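Local coordinates for hypothetical protein RBSTP0775 (Geobacillus stearothermophilus, PDB 1RZ3) that is of uncertain function but probably acts as an ATP-dependent P-loop kinase of the phosphoribulokinase/uridine kinase family, at residues 22-28 with 126-132; 53-57 with 119-123; 145-151 with 193-198. All blocks are in the same frame, centred on the assembly; numbering follows the deposited sequence.

Contact 1. Residues 22-28 with 126-132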
ATOM      1  N   ARG A  22     -11.940  -1.493 -13.741  1.00 24.60           N
ATOM      2  CA  ARG A  22     -10.582  -1.373 -13.227  1.00 22.72           C
ATOM      3  C   ARG A  22     -10.326  -2.460 -12.192  1.00 22.46           C
ATOM      4  O   ARG A  22     -11.205  -2.784 -11.389  1.00 25.20           O
ATOM      5  CB  ARG A  22     -10.373  -0.008 -12.561  1.00 21.07           C
ATOM      6  CG  ARG A  22     -10.499   1.187 -13.478  1.00 20.43           C
ATOM      7  CD  ARG A  22     -10.417   2.474 -12.683  1.00 19.76           C
ATOM      8  NE  ARG A  22     -10.607   3.654 -13.523  1.00 18.83           N
ATOM      9  CZ  ARG A  22     -10.933   4.853 -13.053  1.00 20.62           C
ATOM     10  NH1 ARG A  22     -11.102   5.029 -11.749  1.00 19.48           N
ATOM     11  NH2 ARG A  22     -11.106   5.874 -13.884  1.00 19.10           N
ATOM     12  N   LEU A  23      -9.130  -3.028 -12.219  1.00 17.72           N
ATOM     13  CA  LEU A  23      -8.758  -4.051 -11.251  1.00 16.95           C
ATOM     14  C   LEU A  23      -7.857  -3.366 -10.221  1.00 16.57           C
ATOM     15  O   LEU A  23      -6.827  -2.794 -10.575  1.00 16.84           O
ATOM     16  CB  LEU A  23      -8.003  -5.187 -11.941  1.00 17.36           C
ATOM     17  CG  LEU A  23      -7.640  -6.402 -11.079  1.00 18.26           C
ATOM     18  CD1 LEU A  23      -8.913  -7.065 -10.554  1.00 18.63           C
ATOM     19  CD2 LEU A  23      -6.836  -7.385 -11.909  1.00 17.68           C
ATOM     20  N   VAL A  24      -8.256  -3.404  -8.954  1.00 14.50           N
ATOM     21  CA  VAL A  24      -7.473  -2.780  -7.894  1.00 14.11           C
ATOM     22  C   VAL A  24      -6.621  -3.822  -7.166  1.00 14.93           C
ATOM     23  O   VAL A  24      -7.145  -4.746  -6.546  1.00 14.54           O
ATOM     24  CB  VAL A  24      -8.400  -2.045  -6.898  1.00 14.63           C
ATOM     25  CG1 VAL A  24      -7.584  -1.380  -5.806  1.00 13.91           C
ATOM     26  CG2 VAL A  24      -9.234  -1.007  -7.651  1.00 17.28           C
ATOM     27  N   LEU A  25      -5.306  -3.654  -7.254  1.00 13.71           N
ATOM     28  CA  LEU A  25      -4.351  -4.579  -6.653  1.00 15.44           C
ATOM     29  C   LEU A  25      -3.667  -3.947  -5.453  1.00 14.52           C
ATOM     30  O   LEU A  25      -3.440  -2.741  -5.417  1.00 14.30           O
ATOM     31  CB  LEU A  25      -3.275  -4.952  -7.670  1.00 16.35           C
ATOM     32  CG  LEU A  25      -3.729  -5.242  -9.099  1.00 21.19           C
ATOM     33  CD1 LEU A  25      -2.515  -5.255 -10.030  1.00 22.41           C
ATOM     34  CD2 LEU A  25      -4.466  -6.571  -9.138  1.00 22.25           C
ATOM     35  N   GLY A  26      -3.333  -4.771  -4.474  1.00 14.23           N
ATOM     36  CA  GLY A  26      -2.658  -4.253  -3.306  1.00 14.40           C
ATOM     37  C   GLY A  26      -1.422  -5.076  -3.009  1.00 15.65           C
ATOM     38  O   GLY A  26      -1.432  -6.301  -3.151  1.00 16.15           O
ATOM     39  N   ILE A  27      -0.345  -4.398  -2.637  1.00 15.45           N
ATOM     40  CA  ILE A  27       0.889  -5.069  -2.268  1.00 17.36           C
ATOM     41  C   ILE A  27       1.100  -4.672  -0.810  1.00 16.17           C
ATOM     42  O   ILE A  27       1.547  -3.569  -0.506  1.00 14.71           O
ATOM     43  CB  ILE A  27       2.082  -4.609  -3.128  1.00 21.78           C
ATOM     44  CG1 ILE A  27       1.831  -4.971  -4.597  1.00 25.54           C
ATOM     45  CG2 ILE A  27       3.359  -5.283  -2.643  1.00 23.73           C
ATOM     46  CD1 ILE A  27       2.994  -4.647  -5.521  1.00 30.62           C
ATOM     47  N   ASP A  28       0.734  -5.587   0.080  1.00 15.80           N
ATOM     48  CA  ASP A  28       0.822  -5.380   1.518  1.00 17.37           C
ATOM     49  C   ASP A  28       2.097  -6.015   2.061  1.00 18.58           C
ATOM     50  O   ASP A  28       2.482  -7.109   1.663  1.00 18.00           O
ATOM     51  CB  ASP A  28      -0.425  -5.994   2.163  1.00 16.38           C
ATOM     52  CG  ASP A  28      -0.576  -5.656   3.636  1.00 17.17           C
ATOM     53  OD1 ASP A  28      -0.108  -4.586   4.081  1.00 18.59           O
ATOM     54  OD2 ASP A  28      -1.202  -6.468   4.347  1.00 17.75           O
ATOM     55  N   ASP A 126      -6.192   0.167 -16.650  1.00 14.55           N
ATOM     56  CA  ASP A 126      -6.761  -1.178 -16.625  1.00 14.50           C
ATOM     57  C   ASP A 126      -6.665  -1.686 -15.189  1.00 14.75           C
ATOM     58  O   ASP A 126      -7.541  -2.417 -14.706  1.00 15.01           O
ATOM     59  CB  ASP A 126      -5.977  -2.119 -17.536  1.00 16.47           C
ATOM     60  CG  ASP A 126      -6.061  -1.722 -18.991  1.00 19.76           C
ATOM     61  OD1 ASP A 126      -7.191  -1.613 -19.513  1.00 19.58           O
ATOM     62  OD2 ASP A 126      -4.997  -1.522 -19.611  1.00 19.41           O
HETATM   63  N   MSE A 127      -5.593  -1.288 -14.511  1.00 12.27           N
HETATM   64  CA  MSE A 127      -5.363  -1.704 -13.134  1.00 13.56           C
HETATM   65  C   MSE A 127      -4.789  -0.570 -12.305  1.00 13.15           C
HETATM   66  O   MSE A 127      -4.062   0.281 -12.813  1.00 12.83           O
HETATM   67  CB  MSE A 127      -4.372  -2.873 -13.082  1.00 13.68           C
HETATM   68  CG  MSE A 127      -4.686  -4.034 -14.005  1.00 16.72           C
HETATM   69 SE   MSE A 127      -3.512  -5.566 -13.679  1.00 22.36          SE
HETATM   70  CE  MSE A 127      -4.371  -6.841 -14.861  1.00 18.56           C
ATOM     71  N   ILE A 128      -5.119  -0.576 -11.017  1.00 12.96           N
ATOM     72  CA  ILE A 128      -4.616   0.416 -10.082  1.00 14.67           C
ATOM     73  C   ILE A 128      -3.830  -0.400  -9.069  1.00 16.28           C
ATOM     74  O   ILE A 128      -4.359  -1.354  -8.493  1.00 17.02           O
ATOM     75  CB  ILE A 128      -5.759   1.145  -9.333  1.00 17.62           C
ATOM     76  CG1 ILE A 128      -6.718   1.800 -10.335  1.00 20.85           C
ATOM     77  CG2 ILE A 128      -5.165   2.177  -8.364  1.00 15.01           C
ATOM     78  CD1 ILE A 128      -6.048   2.744 -11.296  1.00 23.77           C
HETATM   79  N   MSE A 129      -2.571  -0.047  -8.857  1.00 14.82           N
HETATM   80  CA  MSE A 129      -1.754  -0.783  -7.903  1.00 17.80           C
HETATM   81  C   MSE A 129      -1.373   0.090  -6.720  1.00 16.86           C
HETATM   82  O   MSE A 129      -0.851   1.191  -6.888  1.00 16.66           O
HETATM   83  CB  MSE A 129      -0.495  -1.316  -8.576  1.00 20.88           C
HETATM   84  CG  MSE A 129       0.292  -2.251  -7.685  1.00 27.72           C
HETATM   85 SE   MSE A 129       1.867  -2.867  -8.568  1.00 40.50          SE
HETATM   86  CE  MSE A 129       1.054  -4.097  -9.817  1.00 30.88           C
ATOM     87  N   ILE A 130      -1.642  -0.416  -5.523  1.00 17.08           N
ATOM     88  CA  ILE A 130      -1.352   0.300  -4.290  1.00 16.88           C
ATOM     89  C   ILE A 130      -0.430  -0.540  -3.413  1.00 16.12           C
ATOM     90  O   ILE A 130      -0.717  -1.707  -3.146  1.00 17.06           O
ATOM     91  CB  ILE A 130      -2.663   0.588  -3.519  1.00 17.70           C
ATOM     92  CG1 ILE A 130      -3.623   1.371  -4.424  1.00 20.11           C
ATOM     93  CG2 ILE A 130      -2.367   1.356  -2.236  1.00 17.70           C
ATOM     94  CD1 ILE A 130      -4.993   1.595  -3.833  1.00 24.00           C
ATOM     95  N   GLU A 131       0.686   0.047  -2.981  1.00 16.62           N
ATOM     96  CA  GLU A 131       1.622  -0.664  -2.119  1.00 15.32           C
ATOM     97  C   GLU A 131       1.845   0.132  -0.843  1.00 17.18           C
ATOM     98  O   GLU A 131       1.900   1.361  -0.872  1.00 15.59           O
ATOM     99  CB  GLU A 131       2.962  -0.893  -2.838  1.00 18.90           C
ATOM    100  CG  GLU A 131       3.741   0.368  -3.204  1.00 20.56           C
ATOM    101  CD  GLU A 131       4.705   0.819  -2.115  1.00 23.35           C
ATOM    102  OE1 GLU A 131       4.746   0.183  -1.038  1.00 23.18           O
ATOM    103  OE2 GLU A 131       5.426   1.814  -2.343  1.00 22.97           O
ATOM    104  N   GLY A 132       1.956  -0.573   0.278  1.00 17.61           N
ATOM    105  CA  GLY A 132       2.181   0.099   1.546  1.00 16.81           C
ATOM    106  C   GLY A 132       2.020  -0.835   2.721  1.00 16.91           C
ATOM    107  O   GLY A 132       1.687  -2.006   2.552  1.00 14.70           O
TER
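Leu-25 lays its CD1 across two selenomethionines of the neighbouring strand, 3.8 Å from SE of Met-127 and 3.8 Å from CE of Met-129. The two strands, 23-28 and 127-132, are central parallel strands of the P-loop NTPase sheet: their axes approach to 4.6 Å at 17°, and six bridges run in unbroken register from Leu-23/Met-127 to Asp-28/Gly-132. Odd-numbered residues of 22-28 supply the hydrogen bonds from both N and O, as in Leu-25 N to Ile-128 O (2.8 Å) and Ile-130 N to Leu-25 O (2.9 Å). On the Leu-25 face, Ile-27 CD1 meets Met-129 SE at 3.7 Å, and helix 35-48 packs over Ile-27 and Met-129. The opposite face is looser, with Val-24 CG1 4.4 Å from Ile-130 CD1. Glu-131 sends its carboxylate to His-57 and to Thr-36 of the probable Walker A loop, consistent with a nucleotide site at the C-terminal strand ends. There the ladder closes with Gly-132 N donating to Ile-27 O at 3.1 Å.

Contact 2. Residues 53-57 with 119-123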
ATOM      1  N   VAL A  53      -1.247   0.663 -16.080  1.00 14.04           N
ATOM      2  CA  VAL A  53      -1.260   0.593 -14.618  1.00 15.16           C
ATOM      3  C   VAL A  53      -0.939   1.929 -13.945  1.00 17.06           C
ATOM      4  O   VAL A  53       0.032   2.598 -14.305  1.00 15.85           O
ATOM      5  CB  VAL A  53      -0.225  -0.448 -14.112  1.00 16.76           C
ATOM      6  CG1 VAL A  53      -0.318  -0.592 -12.591  1.00 14.98           C
ATOM      7  CG2 VAL A  53      -0.447  -1.788 -14.799  1.00 17.88           C
ATOM      8  N   CYS A  54      -1.765   2.301 -12.966  1.00 16.67           N
ATOM      9  CA  CYS A  54      -1.581   3.528 -12.186  1.00 17.23           C
ATOM     10  C   CYS A  54      -1.100   3.037 -10.813  1.00 17.63           C
ATOM     11  O   CYS A  54      -1.697   2.130 -10.233  1.00 15.55           O
ATOM     12  CB  CYS A  54      -2.916   4.276 -12.056  1.00 20.96           C
ATOM     13  SG  CYS A  54      -2.842   5.803 -11.088  1.00 29.12           S
ATOM     14  N   VAL A  55      -0.028   3.629 -10.294  1.00 15.99           N
ATOM     15  CA  VAL A  55       0.529   3.188  -9.016  1.00 16.97           C
ATOM     16  C   VAL A  55       0.483   4.235  -7.905  1.00 18.38           C
ATOM     17  O   VAL A  55       0.765   5.410  -8.137  1.00 18.10           O
ATOM     18  CB  VAL A  55       2.008   2.757  -9.187  1.00 17.15           C
ATOM     19  CG1 VAL A  55       2.535   2.172  -7.885  1.00 17.38           C
ATOM     20  CG2 VAL A  55       2.143   1.753 -10.334  1.00 16.32           C
ATOM     21  N   PHE A  56       0.124   3.794  -6.699  1.00 17.13           N
ATOM     22  CA  PHE A  56       0.068   4.658  -5.517  1.00 15.72           C
ATOM     23  C   PHE A  56       0.998   4.047  -4.477  1.00 16.02           C
ATOM     24  O   PHE A  56       1.099   2.822  -4.377  1.00 14.54           O
ATOM     25  CB  PHE A  56      -1.354   4.720  -4.944  1.00 17.08           C
ATOM     26  CG  PHE A  56      -2.300   5.562  -5.750  1.00 17.44           C
ATOM     27  CD1 PHE A  56      -2.341   6.940  -5.578  1.00 18.53           C
ATOM     28  CD2 PHE A  56      -3.139   4.977  -6.691  1.00 19.03           C
ATOM     29  CE1 PHE A  56      -3.212   7.730  -6.337  1.00 20.49           C
ATOM     30  CE2 PHE A  56      -4.010   5.754  -7.453  1.00 20.01           C
ATOM     31  CZ  PHE A  56      -4.047   7.131  -7.275  1.00 20.12           C
ATOM     32  N   HIS A  57       1.675   4.899  -3.712  1.00 15.40           N
ATOM     33  CA  HIS A  57       2.601   4.452  -2.676  1.00 15.91           C
ATOM     34  C   HIS A  57       2.100   5.082  -1.380  1.00 15.74           C
ATOM     35  O   HIS A  57       2.167   6.298  -1.218  1.00 15.14           O
ATOM     36  CB  HIS A  57       4.015   4.948  -2.996  1.00 17.87           C
ATOM     37  CG  HIS A  57       4.541   4.466  -4.313  1.00 19.36           C
ATOM     38  ND1 HIS A  57       5.113   3.223  -4.476  1.00 18.01           N
ATOM     39  CD2 HIS A  57       4.570   5.056  -5.532  1.00 21.51           C
ATOM     40  CE1 HIS A  57       5.472   3.067  -5.739  1.00 19.30           C
ATOM     41  NE2 HIS A  57       5.154   4.165  -6.400  1.00 20.82           N
ATOM     42  N   THR A 119      -1.711  15.802  -8.696  1.00 18.70           N
ATOM     43  CA  THR A 119      -2.812  15.068  -9.296  1.00 18.58           C
ATOM     44  C   THR A 119      -2.392  13.764  -9.961  1.00 17.68           C
ATOM     45  O   THR A 119      -1.344  13.687 -10.600  1.00 17.17           O
ATOM     46  CB  THR A 119      -3.534  15.962 -10.331  1.00 19.79           C
ATOM     47  OG1 THR A 119      -4.067  17.114  -9.664  1.00 19.80           O
ATOM     48  CG2 THR A 119      -4.664  15.201 -11.018  1.00 19.21           C
ATOM     49  N   VAL A 120      -3.213  12.735  -9.786  1.00 16.83           N
ATOM     50  CA  VAL A 120      -2.962  11.443 -10.402  1.00 16.87           C
ATOM     51  C   VAL A 120      -4.187  11.107 -11.245  1.00 16.78           C
ATOM     52  O   VAL A 120      -5.315  11.142 -10.758  1.00 17.05           O
ATOM     53  CB  VAL A 120      -2.748  10.321  -9.352  1.00 19.74           C
ATOM     54  CG1 VAL A 120      -2.579   8.976 -10.058  1.00 18.27           C
ATOM     55  CG2 VAL A 120      -1.515  10.619  -8.520  1.00 20.40           C
ATOM     56  N   TYR A 121      -3.969  10.799 -12.516  1.00 16.20           N
ATOM     57  CA  TYR A 121      -5.077  10.463 -13.405  1.00 16.22           C
ATOM     58  C   TYR A 121      -5.309   8.960 -13.457  1.00 17.16           C
ATOM     59  O   TYR A 121      -4.384   8.188 -13.719  1.00 17.63           O
ATOM     60  CB  TYR A 121      -4.792  10.997 -14.811  1.00 18.50           C
ATOM     61  CG  TYR A 121      -4.868  12.500 -14.882  1.00 18.89           C
ATOM     62  CD1 TYR A 121      -6.079  13.142 -15.146  1.00 18.82           C
ATOM     63  CD2 TYR A 121      -3.742  13.285 -14.628  1.00 19.49           C
ATOM     64  CE1 TYR A 121      -6.171  14.532 -15.154  1.00 18.96           C
ATOM     65  CE2 TYR A 121      -3.821  14.674 -14.632  1.00 19.46           C
ATOM     66  CZ  TYR A 121      -5.040  15.291 -14.895  1.00 20.90           C
ATOM     67  OH  TYR A 121      -5.128  16.666 -14.895  1.00 20.86           O
ATOM     68  N   LEU A 122      -6.549   8.556 -13.194  1.00 16.11           N
ATOM     69  CA  LEU A 122      -6.937   7.152 -13.222  1.00 17.76           C
ATOM     70  C   LEU A 122      -7.497   6.827 -14.598  1.00 17.34           C
ATOM     71  O   LEU A 122      -7.262   5.748 -15.143  1.00 18.11           O
ATOM     72  CB  LEU A 122      -7.997   6.881 -12.151  1.00 18.26           C
ATOM     73  CG  LEU A 122      -7.547   7.199 -10.721  1.00 21.51           C
ATOM     74  CD1 LEU A 122      -8.630   6.782  -9.731  1.00 24.14           C
ATOM     75  CD2 LEU A 122      -6.250   6.462 -10.430  1.00 23.45           C
ATOM     76  N   SER A 123      -8.246   7.786 -15.138  1.00 17.58           N
ATOM     77  CA  SER A 123      -8.871   7.700 -16.454  1.00 18.41           C
ATOM     78  C   SER A 123      -9.097   6.298 -17.007  1.00 16.04           C
ATOM     79  O   SER A 123      -9.942   5.565 -16.498  1.00 18.43           O
ATOM     80  CB  SER A 123      -8.066   8.529 -17.457  1.00 20.53           C
ATOM     81  OG  SER A 123      -7.877   9.848 -16.975  1.00 29.39           O
TER
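This is an apolar side-chain contact between two sheets, joining edge strand 53-57 of the parallel sheet to the end of strand 114-121, which belongs to a two-stranded antiparallel sheet. No hydrogen bond crosses it: the axes of 53-57 and 119-121 come no closer than 8.5 Å, at 147°, and the nearest CA pair, Cys-54 and Leu-122, is 6.5 Å apart. Cys-54 and Val-120 direct their CA-CB bonds toward each other's segment, and Cys-54 SG lies 3.3 Å from Val-120 CG1 and 3.5 Å from Leu-122 CD2. Phe-56 starts out sideways, but its ring reaches across, with CZ 3.6 Å from Val-120 CG1 and CE2 3.8 Å from Leu-122 CD2, the latter methyl at the ring edge. Leu-103 and Leu-105 of strand 102-109 and Ile-128 of the parallel sheet also touch Phe-56, so its ring is buried between the sheets. The arrangement is consistent with the P-loop NTPase-type core of the phosphoribulokinase/uridine kinase family, with a beta hairpin, 102-109 and 114-121, packed on one face near its edge.

Contact 3. Residues 145-151 with 193-198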
ATOM      1  N   ASP A 145      -9.306  -5.777  -5.116  1.00 16.56           N
ATOM      2  CA  ASP A 145      -9.789  -6.971  -5.805  1.00 17.34           C
ATOM      3  C   ASP A 145      -8.803  -8.103  -5.590  1.00 17.71           C
ATOM      4  O   ASP A 145      -9.162  -9.275  -5.636  1.00 16.77           O
ATOM      5  CB  ASP A 145      -9.907  -6.727  -7.309  1.00 17.24           C
ATOM      6  CG  ASP A 145     -11.012  -5.767  -7.651  1.00 20.12           C
ATOM      7  OD1 ASP A 145     -12.180  -6.093  -7.354  1.00 21.41           O
ATOM      8  OD2 ASP A 145     -10.711  -4.690  -8.206  1.00 18.25           O
ATOM      9  N   PHE A 146      -7.552  -7.741  -5.343  1.00 15.59           N
ATOM     10  CA  PHE A 146      -6.501  -8.734  -5.185  1.00 14.45           C
ATOM     11  C   PHE A 146      -5.407  -8.152  -4.307  1.00 14.67           C
ATOM     12  O   PHE A 146      -4.958  -7.029  -4.536  1.00 13.34           O
ATOM     13  CB  PHE A 146      -5.943  -9.060  -6.571  1.00 13.85           C
ATOM     14  CG  PHE A 146      -4.799 -10.036  -6.566  1.00 16.38           C
ATOM     15  CD1 PHE A 146      -5.030 -11.404  -6.431  1.00 18.63           C
ATOM     16  CD2 PHE A 146      -3.494  -9.592  -6.734  1.00 17.17           C
ATOM     17  CE1 PHE A 146      -3.978 -12.311  -6.466  1.00 18.21           C
ATOM     18  CE2 PHE A 146      -2.432 -10.493  -6.771  1.00 21.95           C
ATOM     19  CZ  PHE A 146      -2.676 -11.858  -6.638  1.00 19.73           C
ATOM     20  N   VAL A 147      -4.985  -8.909  -3.300  1.00 12.51           N
ATOM     21  CA  VAL A 147      -3.933  -8.440  -2.411  1.00 12.78           C
ATOM     22  C   VAL A 147      -2.837  -9.483  -2.284  1.00 14.10           C
ATOM     23  O   VAL A 147      -3.111 -10.668  -2.062  1.00 13.87           O
ATOM     24  CB  VAL A 147      -4.463  -8.135  -0.991  1.00 14.70           C
ATOM     25  CG1 VAL A 147      -3.297  -7.750  -0.070  1.00 14.09           C
ATOM     26  CG2 VAL A 147      -5.483  -6.999  -1.043  1.00 13.27           C
ATOM     27  N   VAL A 148      -1.599  -9.031  -2.450  1.00 13.47           N
ATOM     28  CA  VAL A 148      -0.433  -9.893  -2.306  1.00 14.48           C
ATOM     29  C   VAL A 148       0.223  -9.455  -1.007  1.00 15.25           C
ATOM     30  O   VAL A 148       0.430  -8.262  -0.797  1.00 15.11           O
ATOM     31  CB  VAL A 148       0.612  -9.671  -3.418  1.00 17.52           C
ATOM     32  CG1 VAL A 148       1.782 -10.639  -3.227  1.00 18.24           C
ATOM     33  CG2 VAL A 148      -0.011  -9.848  -4.773  1.00 20.29           C
ATOM     34  N   TYR A 149       0.527 -10.397  -0.121  1.00 15.06           N
ATOM     35  CA  TYR A 149       1.204 -10.026   1.114  1.00 17.10           C
ATOM     36  C   TYR A 149       2.651 -10.459   0.932  1.00 17.82           C
ATOM     37  O   TYR A 149       2.923 -11.621   0.637  1.00 17.83           O
ATOM     38  CB  TYR A 149       0.609 -10.735   2.333  1.00 17.95           C
ATOM     39  CG  TYR A 149       1.316 -10.351   3.621  1.00 18.33           C
ATOM     40  CD1 TYR A 149       0.938  -9.217   4.332  1.00 21.87           C
ATOM     41  CD2 TYR A 149       2.396 -11.098   4.095  1.00 20.84           C
ATOM     42  CE1 TYR A 149       1.618  -8.830   5.492  1.00 21.49           C
ATOM     43  CE2 TYR A 149       3.085 -10.724   5.252  1.00 21.02           C
ATOM     44  CZ  TYR A 149       2.690  -9.589   5.943  1.00 23.86           C
ATOM     45  OH  TYR A 149       3.355  -9.216   7.091  1.00 23.09           O
ATOM     46  N   LEU A 150       3.568  -9.514   1.093  1.00 18.12           N
ATOM     47  CA  LEU A 150       4.994  -9.778   0.940  1.00 21.98           C
ATOM     48  C   LEU A 150       5.545 -10.220   2.287  1.00 23.43           C
ATOM     49  O   LEU A 150       5.782  -9.393   3.162  1.00 24.15           O
ATOM     50  CB  LEU A 150       5.703  -8.500   0.486  1.00 23.39           C
ATOM     51  CG  LEU A 150       6.824  -8.653  -0.538  1.00 27.93           C
ATOM     52  CD1 LEU A 150       6.255  -9.329  -1.776  1.00 31.23           C
ATOM     53  CD2 LEU A 150       7.408  -7.293  -0.892  1.00 25.83           C
ATOM     54  N   ASP A 151       5.748 -11.522   2.454  1.00 26.18           N
ATOM     55  CA  ASP A 151       6.249 -12.051   3.716  1.00 29.76           C
ATOM     56  C   ASP A 151       7.774 -12.124   3.752  1.00 33.70           C
ATOM     57  O   ASP A 151       8.396 -12.812   2.943  1.00 34.58           O
ATOM     58  CB  ASP A 151       5.639 -13.430   3.971  1.00 30.31           C
ATOM     59  CG  ASP A 151       5.887 -13.925   5.380  1.00 32.90           C
ATOM     60  OD1 ASP A 151       6.055 -13.079   6.284  1.00 30.85           O
ATOM     61  OD2 ASP A 151       5.896 -15.157   5.585  1.00 33.73           O
ATOM     62  N   ALA A 193      -4.624 -12.402   2.796  1.00 12.22           N
ATOM     63  CA  ALA A 193      -4.068 -12.202   1.463  1.00 14.14           C
ATOM     64  C   ALA A 193      -4.522 -13.218   0.420  1.00 14.64           C
ATOM     65  O   ALA A 193      -4.729 -14.395   0.719  1.00 15.63           O
ATOM     66  CB  ALA A 193      -2.527 -12.178   1.538  1.00 14.28           C
ATOM     67  N   ASP A 194      -4.674 -12.757  -0.817  1.00 12.87           N
ATOM     68  CA  ASP A 194      -5.067 -13.648  -1.897  1.00 13.59           C
ATOM     69  C   ASP A 194      -3.865 -14.503  -2.281  1.00 14.17           C
ATOM     70  O   ASP A 194      -4.002 -15.680  -2.619  1.00 16.81           O
ATOM     71  CB  ASP A 194      -5.578 -12.819  -3.073  1.00 14.84           C
ATOM     72  CG  ASP A 194      -6.830 -12.053  -2.712  1.00 18.45           C
ATOM     73  OD1 ASP A 194      -7.846 -12.719  -2.414  1.00 19.03           O
ATOM     74  OD2 ASP A 194      -6.799 -10.803  -2.691  1.00 14.37           O
ATOM     75  N   VAL A 195      -2.683 -13.904  -2.198  1.00 13.57           N
ATOM     76  CA  VAL A 195      -1.435 -14.596  -2.497  1.00 15.39           C
ATOM     77  C   VAL A 195      -0.380 -14.096  -1.516  1.00 17.28           C
ATOM     78  O   VAL A 195      -0.360 -12.914  -1.158  1.00 14.05           O
ATOM     79  CB  VAL A 195      -0.936 -14.312  -3.940  1.00 16.89           C
ATOM     80  CG1 VAL A 195       0.510 -14.797  -4.102  1.00 20.23           C
ATOM     81  CG2 VAL A 195      -1.826 -15.026  -4.951  1.00 16.51           C
ATOM     82  N   VAL A 196       0.477 -15.004  -1.066  1.00 17.63           N
ATOM     83  CA  VAL A 196       1.550 -14.649  -0.150  1.00 21.18           C
ATOM     84  C   VAL A 196       2.856 -14.862  -0.899  1.00 25.31           C
ATOM     85  O   VAL A 196       3.184 -15.984  -1.286  1.00 24.01           O
ATOM     86  CB  VAL A 196       1.546 -15.529   1.115  1.00 21.25           C
ATOM     87  CG1 VAL A 196       2.769 -15.198   1.981  1.00 22.35           C
ATOM     88  CG2 VAL A 196       0.266 -15.298   1.899  1.00 19.29           C
ATOM     89  N   PHE A 197       3.574 -13.767  -1.121  1.00 27.05           N
ATOM     90  CA  PHE A 197       4.850 -13.784  -1.821  1.00 33.81           C
ATOM     91  C   PHE A 197       5.887 -13.995  -0.723  1.00 36.91           C
ATOM     92  O   PHE A 197       6.202 -13.070   0.027  1.00 33.09           O
ATOM     93  CB  PHE A 197       5.073 -12.431  -2.510  1.00 35.17           C
ATOM     94  CG  PHE A 197       6.064 -12.469  -3.643  1.00 38.88           C
ATOM     95  CD1 PHE A 197       5.725 -13.049  -4.862  1.00 39.86           C
ATOM     96  CD2 PHE A 197       7.327 -11.898  -3.501  1.00 41.14           C
ATOM     97  CE1 PHE A 197       6.631 -13.058  -5.928  1.00 41.60           C
ATOM     98  CE2 PHE A 197       8.242 -11.902  -4.560  1.00 42.88           C
ATOM     99  CZ  PHE A 197       7.890 -12.484  -5.776  1.00 41.60           C
ATOM    100  N   ASP A 198       6.398 -15.218  -0.619  1.00 41.63           N
ATOM    101  CA  ASP A 198       7.376 -15.545   0.412  1.00 46.61           C
ATOM    102  C   ASP A 198       8.818 -15.371  -0.058  1.00 48.06           C
ATOM    103  O   ASP A 198       9.523 -14.520   0.528  1.00 49.80           O
ATOM    104  CB  ASP A 198       7.154 -16.981   0.894  1.00 50.13           C
ATOM    105  CG  ASP A 198       7.925 -17.293   2.161  1.00 53.67           C
ATOM    106  OD1 ASP A 198       9.172 -17.229   2.130  1.00 55.97           O
ATOM    107  OD2 ASP A 198       7.281 -17.597   3.188  1.00 55.16           O
TER
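The shortest polar link is Val-147 N to Asp-194 OD2, 2.7 Å, a side-chain carboxylate accepting a backbone hydrogen bond just before strand 195-197 begins. Val-147 O in turn accepts from two amides, Asp-194 N at 2.9 Å and Val-195 N at 3.3 Å, the first with a bent N-H...O angle of 136°. Regular parallel pairing follows: Tyr-149 N to Val-195 O (2.9 Å), Phe-197 N to Tyr-149 O (2.8 Å) and Asp-151 N to Phe-197 O (2.9 Å), with axes 4.6 Å apart at 30°. Around this ladder, Val-148 CG1 sits 3.8 Å from Phe-197 CB, and Leu-150 CD1 comes within 3.3 Å of Phe-197 CD2. Helix 3-15 packs on this face, Leu-10 touching Val-148 and Leu-3 touching Phe-197. On the other face, Tyr-149 CB meets Ala-193 CB at 3.5 Å, and helix 189-192 reaches Tyr-149 and Val-196. Asp-151 OD2 and Asp-198 OD2 lie 3.7 Å apart, an unfavourable approach of like charges. The chemistry thus implies that strand 195-197, outermost on this side of the alpha/beta core, is held by backbone pairing and apolar packing, with the Asp-194 carboxylate adding a side-chain acceptor where the strand starts.

From the N terminus, strand 23-29 enters the parallel sheet and waits about a hundred residues for its partner, 127-132, which closes contact 1. Inside that loop, contact 2 is nested: 53-57 is followed by helices and the hairpin 102-109/114-121 before 119-123 returns to it. The chain then runs almost directly into 127-132, inserted between 23-29 and 53-57, where Met-129 N lies 2.7 Å from Cys-54 O. Contact 3 comes in series, 145-151 pairing with 193-198 after the helices 169-187 and 189-192. Strand 146-150 flanks 23-29, with Gly-26 N 2.8 Å from Phe-146 O. Contacts 2 and 3, centres about 21 Å apart, lie at opposite edges of the sheet: one packs the hairpin against 53-57, the other adds 195-197 beside 146-150.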